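Local coordinates for N-acetyl-beta-D glucosaminidase (Rhizomucor miehei CAU432, PDB 4ZM6), which probably removes N-acetyl-beta-D-glucosamine units through its glycoside hydrolase family 3 portion and acetylates glucosamine from acetyl-CoA through its GCN5-related acetyltransferase portion, at residues L393-H398 with D446-G451; E408-N413 with Y428-E433; G650-R655 with V833-L838; V686-G691 with K848-Y853. One frame throughout, in Å; residues are numbered along the deposited sequence.

How the contacts relate
The four contacts form two distant pairs. Contacts 1 and 2 have centres about 10 Å apart and share the mixed sheet in which strand 392-397 lies between 447-452 and 426-431; contact 2 is nested inside the chain loop that contact 1 closes. Contacts 3 and 4, also about 10 Å apart, follow in the acetyltransferase part. They meet through strand 686-692, which pairs with 830-836 on one edge and 847-857 on the other, and their segments alternate along the chain. Between the pairs the centres are about 60 to 63 Å apart. Contacts 3 and 4 each tie one N-acetyltransferase sequence range to the other, whereas contacts 1 and 2 build a separate alpha/beta unit.

Contact 1 (L393-H398 with D446-G451); sequences LFLAAH and DWVIIG
L393 and L395 bind strand 447-451 through their backbones, each using both its N-H and its C=O, in a parallel ladder whose axes diverge by 12°. L393 N donates to W447 O (2.7 Å) and L393 O accepts from I449 N (2.8 Å). L395 repeats the pattern, its N giving to I449 O (2.8 Å) and its O taking G451 N. The last rung, A397 N to G451 O, is longer at 3.1 Å and more bent (146° at the hydrogen). CA-H...O contacts accompany these bonds, such as I450 CA to L395 O.

Apolar contacts occupy both faces. On one, L395 CB approaches I450 CG1 at 4.2 Å, and L393 CB lies near V448 CG2; helices 439-444 and 459-471 cover this side. On the other, F394 chi1 (176°) sends CG beside the carbonyl carbon, and the ring from there puts CD1 3.9 Å from I449 CG2, the two side chains crossing obliquely. I449 O lies at the edge of the F394 ring, which also stacks on F415.

Strand 392-397 bonds to 426-431 on its other edge, so the chemistry is that of an interior strand: backbone polarity is spent within the sheet, and buried hydrocarbon meets the flanking layers.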
# COMPACT_ATOMS: atom_id res chain seq x y z
N LEU A 393 -37.96 33.35 -3.45
CA LEU A 393 -37.87 33.47 -1.99
C LEU A 393 -36.60 32.80 -1.47
O LEU A 393 -36.45 31.59 -1.58
CB LEU A 393 -39.09 32.84 -1.32
CG LEU A 393 -39.15 32.94 0.20
CD1 LEU A 393 -38.93 34.36 0.69
CD2 LEU A 393 -40.48 32.40 0.70
N PHE A 394 -35.69 33.60 -0.91
CA PHE A 394 -34.47 33.06 -0.34
C PHE A 394 -34.56 33.08 1.18
O PHE A 394 -34.57 34.14 1.80
CB PHE A 394 -33.25 33.87 -0.82
CG PHE A 394 -31.94 33.44 -0.19
CD1 PHE A 394 -31.59 32.10 -0.10
CD2 PHE A 394 -31.05 34.39 0.29
CE1 PHE A 394 -30.39 31.72 0.47
CE2 PHE A 394 -29.84 34.01 0.85
CZ PHE A 394 -29.51 32.67 0.95
N LEU A 395 -34.64 31.88 1.77
CA LEU A 395 -34.69 31.71 3.22
C LEU A 395 -33.34 31.21 3.70
O LEU A 395 -32.88 30.16 3.25
CB LEU A 395 -35.79 30.71 3.59
CG LEU A 395 -37.18 31.03 3.06
CD1 LEU A 395 -38.18 29.97 3.51
CD2 LEU A 395 -37.63 32.41 3.50
N ALA A 396 -32.71 31.95 4.61
CA ALA A 396 -31.41 31.59 5.18
C ALA A 396 -31.53 31.37 6.68
O ALA A 396 -32.21 32.12 7.36
CB ALA A 396 -30.40 32.67 4.89
N ALA A 397 -30.85 30.36 7.20
CA ALA A 397 -30.85 30.07 8.64
C ALA A 397 -30.00 31.07 9.42
O ALA A 397 -29.03 31.61 8.89
CB ALA A 397 -30.34 28.65 8.89
N HIS A 398 -30.37 31.31 10.68
CA HIS A 398 -29.59 32.17 11.57
C HIS A 398 -28.33 31.44 12.02
O HIS A 398 -28.33 30.22 12.15
CB HIS A 398 -30.41 32.60 12.80
N ASP A 446 -42.38 31.66 -6.93
CA ASP A 446 -42.16 30.78 -8.07
C ASP A 446 -40.97 29.86 -7.82
O ASP A 446 -40.92 28.74 -8.34
CB ASP A 446 -41.96 31.60 -9.35
CG ASP A 446 -43.16 32.48 -9.68
OD1 ASP A 446 -44.26 31.93 -9.89
OD2 ASP A 446 -42.99 33.72 -9.71
N TRP A 447 -40.00 30.35 -7.04
CA TRP A 447 -38.84 29.56 -6.66
C TRP A 447 -38.48 29.86 -5.20
O TRP A 447 -38.42 31.02 -4.80
CB TRP A 447 -37.63 29.89 -7.56
CG TRP A 447 -37.90 29.84 -9.05
CD1 TRP A 447 -38.48 30.82 -9.82
CD2 TRP A 447 -37.59 28.76 -9.94
NE1 TRP A 447 -38.55 30.41 -11.13
CE2 TRP A 447 -38.00 29.16 -11.23
CE3 TRP A 447 -36.99 27.51 -9.77
CZ2 TRP A 447 -37.84 28.33 -12.35
CZ3 TRP A 447 -36.83 26.69 -10.89
CH2 TRP A 447 -37.26 27.11 -12.16
N VAL A 448 -38.25 28.80 -4.43
CA VAL A 448 -37.81 28.92 -3.04
C VAL A 448 -36.41 28.34 -2.91
O VAL A 448 -36.17 27.21 -3.31
CB VAL A 448 -38.76 28.17 -2.09
CG1 VAL A 448 -38.26 28.27 -0.65
CG2 VAL A 448 -40.18 28.70 -2.22
N ILE A 449 -35.49 29.13 -2.37
CA ILE A 449 -34.13 28.66 -2.11
C ILE A 449 -33.90 28.74 -0.61
O ILE A 449 -34.03 29.81 -0.01
CB ILE A 449 -33.07 29.50 -2.84
CG1 ILE A 449 -33.24 29.39 -4.36
CG2 ILE A 449 -31.67 29.04 -2.46
CD1 ILE A 449 -32.33 30.31 -5.15
N ILE A 450 -33.55 27.61 0.00
CA ILE A 450 -33.31 27.57 1.44
C ILE A 450 -31.83 27.34 1.72
O ILE A 450 -31.20 26.48 1.10
CB ILE A 450 -34.19 26.52 2.13
CG1 ILE A 450 -35.66 26.84 1.85
CG2 ILE A 450 -33.93 26.52 3.63
CD1 ILE A 450 -36.65 25.90 2.51
N GLY A 451 -31.29 28.13 2.64
CA GLY A 451 -29.91 28.03 3.05
C GLY A 451 -29.85 27.36 4.41
O GLY A 451 -30.29 27.94 5.41

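Contact 2 (E408-N413 with Y428-E433); sequences EKEPFN and YIIYNE
E410, which touches I430 across the contact, takes K409 NZ at its OE1 over 3.3 Å, a weak hydrogen bond within a salt bridge. It opens a type I beta turn from E410 to N413 that leads into helix 413-422. With strands 392-397 and 426-431, parallel neighbours in one sheet, this helix makes a beta-alpha-beta unit, and the contact sets the loop before the helix against the edge strand after it. The turn's own backbone bond, N413 N to E410 O, is weak at 3.5 Å.

A sound contact joins E410 CG to I430 CD1 (4.0 Å), the two side chains crossing at about a right angle. The extended chi2 of I430 (172°) carries CD1 out to this meeting.

N413 OD1 and Y428 OH are modelled too close together for the orientation of the amide to be relied on. The Y428 ring stacks on H416 of helix 413-422 and meets F394 of strand 392-397. The F412 side chain packs on F394 and A396 of that strand; towards Y428 it presents its root, with F412 CB 4.1 Å from Y428 OH.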
# COMPACT_ATOMS: atom_id res chain seq x y z
N GLU A 408 -19.80 36.42 9.19
CA GLU A 408 -19.82 35.63 10.41
C GLU A 408 -21.11 35.86 11.20
O GLU A 408 -21.73 34.94 11.68
CB GLU A 408 -18.63 35.99 11.27
CG GLU A 408 -18.39 35.06 12.43
CD GLU A 408 -16.97 34.54 12.44
OE1 GLU A 408 -16.05 35.37 12.61
OE2 GLU A 408 -16.78 33.32 12.27
N LYS A 409 -21.55 37.11 11.26
CA LYS A 409 -22.80 37.42 11.93
C LYS A 409 -23.99 37.15 11.05
O LYS A 409 -24.92 36.46 11.45
CB LYS A 409 -22.82 38.87 12.39
CG LYS A 409 -24.07 39.23 13.18
CD LYS A 409 -24.78 40.44 12.62
CE LYS A 409 -23.97 41.72 12.79
NZ LYS A 409 -24.15 42.65 11.65
N GLU A 410 -23.94 37.63 9.83
CA GLU A 410 -24.95 37.30 8.86
C GLU A 410 -24.21 36.71 7.71
O GLU A 410 -23.85 37.40 6.80
CB GLU A 410 -25.68 38.54 8.44
CG GLU A 410 -26.80 38.91 9.37
CD GLU A 410 -27.08 40.38 9.33
OE1 GLU A 410 -26.15 41.15 9.48
OE2 GLU A 410 -28.23 40.76 9.12
N PRO A 411 -23.98 35.34 7.82
CA PRO A 411 -23.02 34.84 6.84
C PRO A 411 -23.64 34.50 5.52
O PRO A 411 -22.95 34.29 4.55
CB PRO A 411 -22.51 33.58 7.49
CG PRO A 411 -23.72 32.99 8.04
CD PRO A 411 -24.45 34.12 8.64
N PHE A 412 -24.96 34.57 5.46
CA PHE A 412 -25.70 34.25 4.27
C PHE A 412 -26.00 35.46 3.45
O PHE A 412 -26.69 35.40 2.48
CB PHE A 412 -27.00 33.66 4.67
CG PHE A 412 -27.00 32.20 4.72
CD1 PHE A 412 -27.02 31.46 3.58
CD2 PHE A 412 -27.02 31.56 5.92
CE1 PHE A 412 -27.05 30.10 3.64
CE2 PHE A 412 -27.06 30.19 6.00
CZ PHE A 412 -27.07 29.46 4.85
N ASN A 413 -25.50 36.59 3.87
CA ASN A 413 -25.61 37.83 3.10
C ASN A 413 -24.84 37.83 1.80
O ASN A 413 -25.27 38.44 0.82
CB ASN A 413 -25.10 39.02 3.92
CG ASN A 413 -26.06 39.45 4.99
OD1 ASN A 413 -27.13 38.86 5.17
ND2 ASN A 413 -25.69 40.49 5.72
N TYR A 428 -35.28 38.15 0.83
CA TYR A 428 -34.29 37.50 1.64
C TYR A 428 -34.73 37.60 3.07
O TYR A 428 -34.88 38.67 3.61
CB TYR A 428 -32.98 38.19 1.38
CG TYR A 428 -31.85 37.92 2.30
CD1 TYR A 428 -31.01 38.92 2.64
CD2 TYR A 428 -31.58 36.67 2.79
CE1 TYR A 428 -29.94 38.72 3.44
CE2 TYR A 428 -30.51 36.46 3.61
CZ TYR A 428 -29.71 37.51 3.93
OH TYR A 428 -28.63 37.39 4.74
N ILE A 429 -34.96 36.46 3.66
CA ILE A 429 -35.39 36.33 5.05
C ILE A 429 -34.45 35.40 5.78
O ILE A 429 -34.17 34.30 5.31
CB ILE A 429 -36.81 35.73 5.15
CG1 ILE A 429 -37.84 36.70 4.56
CG2 ILE A 429 -37.15 35.41 6.60
CD1 ILE A 429 -39.19 36.07 4.29
N ILE A 430 -33.99 35.83 6.95
CA ILE A 430 -33.21 34.97 7.83
C ILE A 430 -34.15 34.35 8.88
O ILE A 430 -34.58 35.02 9.82
CB ILE A 430 -32.06 35.77 8.48
CG1 ILE A 430 -31.19 36.38 7.37
CG2 ILE A 430 -31.24 34.88 9.40
CD1 ILE A 430 -30.14 37.35 7.86
N TYR A 431 -34.47 33.08 8.69
CA TYR A 431 -35.41 32.36 9.55
C TYR A 431 -34.71 31.76 10.76
O TYR A 431 -33.55 31.36 10.69
CB TYR A 431 -36.16 31.26 8.77
CG TYR A 431 -35.31 30.09 8.31
CD1 TYR A 431 -34.65 30.12 7.09
CD2 TYR A 431 -35.17 28.95 9.10
CE1 TYR A 431 -33.87 29.06 6.66
CE2 TYR A 431 -34.39 27.88 8.68
CZ TYR A 431 -33.74 27.94 7.46
OH TYR A 431 -32.96 26.89 7.04
N ASN A 432 -35.43 31.69 11.88
CA ASN A 432 -34.95 31.10 13.13
C ASN A 432 -36.12 30.41 13.84
O ASN A 432 -37.21 30.30 13.27
CB ASN A 432 -34.26 32.16 14.01
CG ASN A 432 -35.21 33.25 14.48
OD1 ASN A 432 -35.50 33.36 15.67
ND2 ASN A 432 -35.70 34.06 13.55
N GLU A 433 -35.89 29.92 15.06
CA GLU A 433 -36.94 29.22 15.83
C GLU A 433 -38.19 30.06 16.02
O GLU A 433 -39.31 29.56 15.91
CB GLU A 433 -36.41 28.81 17.21
CG GLU A 433 -35.30 27.77 17.18
CD GLU A 433 -34.36 27.88 18.37
OE1 GLU A 433 -34.80 28.34 19.45
OE2 GLU A 433 -33.17 27.51 18.22

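Contact 3 (G650-R655 with V833-L838); sequences GSTYPR and VDWVEL
R655 and D834 form the tight part of this contact, a salt bridge in which R655 NH1 gives a bond of 2.8 Å to D834 OD2. The bond is bent, 131° at the hydrogen, and reaches the anti lone pair of that oxygen. The guanidinium is also held from its own segment: R655 NE and NH2 grip the single atom T652 O side-on, at 2.8 and 2.9 Å. A bend at chi3 (-39°) places NE for this grip. Three bonds from three nitrogens therefore limit rotation of the group. W835 covers one face of the guanidinium: its CE3 lies 3.5 Å above the plane, offset toward the rim, while R655 NH2 lies at the edge of the indole. The planes are 75° apart, so the indole presents its rim to the guanidinium face rather than stacking on it.

Away from this cluster the packing is looser. T652 CG2 meets W835 CZ3 at the indole edge at 3.9 Å, and S651 O comes within 4.1 Å of the same CZ3. The backbones stay well apart, T652 CA being 9.5 Å from W835 CA, and most of the touching residues remain partly exposed to solvent. T652 turns its OG1 to Q612 of strand 608-618.

G650, at the start of the loop, touches bound acetyl-CoA, so the loop links the cofactor pocket to strand 830-836. That strand turns its corner at W835, where W835 and V836 both face H687: a G1 beta bulge.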
# COMPACT_ATOMS: atom_id res chain seq x y z
N GLY A 650 9.53 17.29 -18.66
CA GLY A 650 10.35 16.54 -19.60
C GLY A 650 11.39 15.77 -18.82
O GLY A 650 11.34 15.69 -17.60
N SER A 651 12.35 15.19 -19.53
CA SER A 651 13.41 14.42 -18.88
C SER A 651 14.76 14.66 -19.53
O SER A 651 14.86 15.25 -20.61
CB SER A 651 13.06 12.93 -18.88
OG SER A 651 12.40 12.54 -20.08
N THR A 652 15.80 14.20 -18.85
CA THR A 652 17.16 14.23 -19.39
C THR A 652 17.42 12.96 -20.21
O THR A 652 17.41 13.00 -21.44
CB THR A 652 18.19 14.39 -18.26
OG1 THR A 652 17.90 13.45 -17.23
CG2 THR A 652 18.13 15.79 -17.67
N TYR A 653 17.61 11.83 -19.52
CA TYR A 653 17.87 10.55 -20.18
C TYR A 653 17.25 9.38 -19.40
O TYR A 653 17.53 9.21 -18.22
CB TYR A 653 19.39 10.31 -20.29
CG TYR A 653 19.78 9.37 -21.41
CD1 TYR A 653 19.63 7.99 -21.27
CD2 TYR A 653 20.26 9.86 -22.62
CE1 TYR A 653 19.97 7.13 -22.30
CE2 TYR A 653 20.60 9.01 -23.66
CZ TYR A 653 20.46 7.64 -23.49
OH TYR A 653 20.80 6.79 -24.52
N PRO A 654 16.40 8.56 -20.06
CA PRO A 654 15.85 8.68 -21.42
C PRO A 654 14.82 9.80 -21.52
O PRO A 654 14.51 10.44 -20.51
CB PRO A 654 15.18 7.32 -21.65
CG PRO A 654 14.89 6.79 -20.29
CD PRO A 654 15.98 7.31 -19.40
N ARG A 655 14.27 10.01 -22.71
CA ARG A 655 13.52 11.23 -22.97
C ARG A 655 12.71 11.21 -24.25
O ARG A 655 13.20 10.79 -25.29
CB ARG A 655 14.51 12.40 -23.04
CG ARG A 655 13.97 13.67 -23.67
CD ARG A 655 15.05 14.50 -24.34
NE ARG A 655 16.30 14.50 -23.58
CZ ARG A 655 17.42 15.07 -24.00
NH1 ARG A 655 17.45 15.71 -25.17
NH2 ARG A 655 18.51 15.01 -23.25
N VAL A 833 21.45 17.27 -33.14
CA VAL A 833 22.08 17.90 -31.98
C VAL A 833 20.98 18.37 -31.04
O VAL A 833 20.27 19.34 -31.33
CB VAL A 833 22.98 19.08 -32.39
CG1 VAL A 833 23.57 19.76 -31.16
CG2 VAL A 833 24.08 18.59 -33.33
N ASP A 834 20.84 17.69 -29.91
CA ASP A 834 19.68 17.86 -29.05
C ASP A 834 19.98 18.78 -27.89
O ASP A 834 21.08 18.76 -27.34
CB ASP A 834 19.18 16.49 -28.54
CG ASP A 834 20.21 15.76 -27.69
OD1 ASP A 834 21.34 15.53 -28.16
OD2 ASP A 834 19.88 15.40 -26.54
N TRP A 835 18.98 19.60 -27.53
CA TRP A 835 18.99 20.43 -26.33
C TRP A 835 20.24 21.30 -26.27
O TRP A 835 21.15 21.05 -25.47
CB TRP A 835 18.88 19.54 -25.08
CG TRP A 835 18.66 20.27 -23.77
CD1 TRP A 835 18.77 21.62 -23.54
CD2 TRP A 835 18.35 19.68 -22.50
NE1 TRP A 835 18.52 21.90 -22.22
CE2 TRP A 835 18.26 20.73 -21.56
CE3 TRP A 835 18.13 18.36 -22.08
CZ2 TRP A 835 17.96 20.50 -20.21
CZ3 TRP A 835 17.83 18.14 -20.74
CH2 TRP A 835 17.75 19.21 -19.82
N VAL A 836 20.27 22.33 -27.11
CA VAL A 836 21.36 23.31 -27.11
C VAL A 836 20.84 24.72 -27.34
O VAL A 836 19.72 24.92 -27.82
CB VAL A 836 22.43 22.98 -28.17
CG1 VAL A 836 23.13 21.67 -27.85
CG2 VAL A 836 21.83 22.95 -29.58
N GLU A 837 21.68 25.70 -26.99
CA GLU A 837 21.32 27.11 -27.07
C GLU A 837 22.24 27.94 -27.97
O GLU A 837 21.79 28.90 -28.60
CB GLU A 837 21.29 27.72 -25.67
CG GLU A 837 20.42 26.95 -24.69
CD GLU A 837 20.10 27.75 -23.45
OE1 GLU A 837 20.52 27.33 -22.35
OE2 GLU A 837 19.43 28.81 -23.57
N LEU A 838 23.53 27.60 -28.01
CA LEU A 838 24.51 28.36 -28.80
C LEU A 838 24.33 28.07 -30.29
O LEU A 838 25.12 27.35 -30.90
CB LEU A 838 25.94 28.05 -28.33
CG LEU A 838 26.50 28.81 -27.12
CD1 LEU A 838 25.44 29.53 -26.27
CD2 LEU A 838 27.34 27.89 -26.24

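Contact 4 (V686-G691 with K848-Y853)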
# COMPACT_ATOMS: atom_id res chain seq x y z
N VAL A 686 14.71 26.56 -25.77
CA VAL A 686 15.81 25.61 -25.88
C VAL A 686 15.54 24.82 -27.15
O VAL A 686 14.38 24.56 -27.48
CB VAL A 686 15.87 24.73 -24.62
CG1 VAL A 686 16.22 23.28 -24.94
CG2 VAL A 686 16.87 25.31 -23.62
N HIS A 687 16.60 24.42 -27.86
CA HIS A 687 16.46 23.92 -29.23
C HIS A 687 17.10 22.55 -29.50
O HIS A 687 18.13 22.21 -28.91
CB HIS A 687 17.07 24.92 -30.21
CG HIS A 687 16.66 26.33 -29.94
ND1 HIS A 687 15.50 26.87 -30.44
CD2 HIS A 687 17.26 27.32 -29.24
CE1 HIS A 687 15.40 28.13 -30.05
NE2 HIS A 687 16.46 28.43 -29.32
N ASP A 688 16.46 21.80 -30.39
CA ASP A 688 17.08 20.66 -31.07
C ASP A 688 17.49 21.14 -32.46
O ASP A 688 16.71 21.83 -33.13
CB ASP A 688 16.10 19.49 -31.21
CG ASP A 688 15.92 18.70 -29.92
OD1 ASP A 688 16.59 19.00 -28.92
OD2 ASP A 688 15.09 17.77 -29.92
N LEU A 689 18.69 20.76 -32.90
CA LEU A 689 19.21 21.15 -34.21
C LEU A 689 19.21 19.98 -35.19
O LEU A 689 19.30 18.82 -34.77
CB LEU A 689 20.62 21.70 -34.09
CG LEU A 689 20.88 22.72 -32.98
CD1 LEU A 689 22.32 23.20 -33.04
CD2 LEU A 689 19.93 23.90 -33.08
N ILE A 690 19.12 20.29 -36.48
CA ILE A 690 19.26 19.29 -37.54
C ILE A 690 20.30 19.76 -38.55
O ILE A 690 20.34 20.94 -38.91
CB ILE A 690 17.93 18.97 -38.26
CG1 ILE A 690 18.16 17.91 -39.36
CG2 ILE A 690 17.31 20.22 -38.87
CD1 ILE A 690 16.89 17.39 -40.00
N GLY A 691 21.15 18.84 -39.01
CA GLY A 691 22.21 19.16 -39.96
C GLY A 691 22.30 18.16 -41.10
O GLY A 691 22.36 16.95 -40.86
N LYS A 848 20.98 23.89 -38.57
CA LYS A 848 19.89 24.84 -38.37
C LYS A 848 18.89 24.24 -37.39
O LYS A 848 18.87 23.02 -37.20
CB LYS A 848 19.24 25.22 -39.71
CG LYS A 848 18.32 24.17 -40.33
CD LYS A 848 18.04 24.52 -41.78
CE LYS A 848 16.61 24.22 -42.20
NZ LYS A 848 16.38 22.76 -42.37
N THR A 849 18.07 25.08 -36.75
CA THR A 849 17.23 24.60 -35.65
C THR A 849 16.06 23.79 -36.21
O THR A 849 15.52 24.11 -37.26
CB THR A 849 16.69 25.73 -34.71
OG1 THR A 849 15.35 26.06 -35.07
CG2 THR A 849 17.56 26.99 -34.73
N TRP A 850 15.71 22.73 -35.49
CA TRP A 850 14.75 21.74 -35.97
C TRP A 850 13.43 21.86 -35.22
O TRP A 850 12.36 21.91 -35.84
CB TRP A 850 15.34 20.34 -35.79
CG TRP A 850 14.40 19.26 -36.19
CD1 TRP A 850 13.82 19.10 -37.40
CD2 TRP A 850 13.93 18.19 -35.36
NE1 TRP A 850 13.00 17.99 -37.39
CE2 TRP A 850 13.05 17.42 -36.15
CE3 TRP A 850 14.15 17.82 -34.03
CZ2 TRP A 850 12.41 16.28 -35.65
CZ3 TRP A 850 13.51 16.69 -33.54
CH2 TRP A 850 12.65 15.93 -34.35
N ARG A 851 13.52 21.88 -33.90
CA ARG A 851 12.36 22.05 -33.04
C ARG A 851 12.79 22.80 -31.78
O ARG A 851 13.95 22.72 -31.37
CB ARG A 851 11.76 20.69 -32.65
CG ARG A 851 11.24 19.85 -33.80
CD ARG A 851 9.93 20.38 -34.35
NE ARG A 851 9.51 19.67 -35.56
CZ ARG A 851 8.99 18.44 -35.58
NH1 ARG A 851 8.83 17.75 -34.46
NH2 ARG A 851 8.63 17.89 -36.73
N SER A 852 11.85 23.53 -31.16
CA SER A 852 12.15 24.30 -29.94
C SER A 852 11.27 23.86 -28.77
O SER A 852 10.15 23.41 -28.96
CB SER A 852 11.98 25.80 -30.20
OG SER A 852 12.76 26.22 -31.32
N TYR A 853 11.81 24.00 -27.56
CA TYR A 853 11.09 23.65 -26.33
C TYR A 853 11.26 24.73 -25.27
O TYR A 853 12.27 25.42 -25.25
CB TYR A 853 11.60 22.32 -25.76
CG TYR A 853 11.83 21.24 -26.79
CD1 TYR A 853 13.05 21.12 -27.43
CD2 TYR A 853 10.83 20.32 -27.11
CE1 TYR A 853 13.28 20.14 -28.37
CE2 TYR A 853 11.05 19.32 -28.05
CZ TYR A 853 12.28 19.24 -28.68
OH TYR A 853 12.53 18.27 -29.62
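D688 pairs with both W850 and R851, a classic beta bulge in an antiparallel ladder. D688 O takes W850 N at 2.7 Å and R851 N at 3.3 Å, D688 N gives to R851 O, and the register shifts by one residue between D688 and L689. The two segments run at 133° to each other, N to C, well away from strict antiparallel alignment. Beyond the bulge the ladder resumes, with I690 N bonded to K848 O (2.8 Å) and K848 N to I690 O; before it, V686 and Y853 exchange bonds both ways.

Two polar side-chain pairs lie on different faces. H687 ND1 and S852 OG are hydrogen-bonded at 3.0 Å, with OG at the edge of the imidazole; either could be the donor. On the other face Y853 OH donates to D688 OD2 (2.6 Å), reaching it from above the carboxylate plane, 58° out of it. Y832 OH also bonds OD2 and W835 N bonds OD1, so both oxygens of this buried carboxylate have partners, and D688 ties strand 830-836 to 847-857.

Among apolar contacts, L689 CD2 lies 4.1 Å from T849 CB and I690 CG2 3.7 Å from W850 CB. One face of the W850 ring carries R851 CG, and W850 CZ2 sits over the centre of one face of the R851 guanidinium, whose NH2 bonds D564 O; R851 also forms a cation-pi pair with W565. The W850 ring meets D688 edge-on, with W850 CE3 3.8 Å from D688 CB.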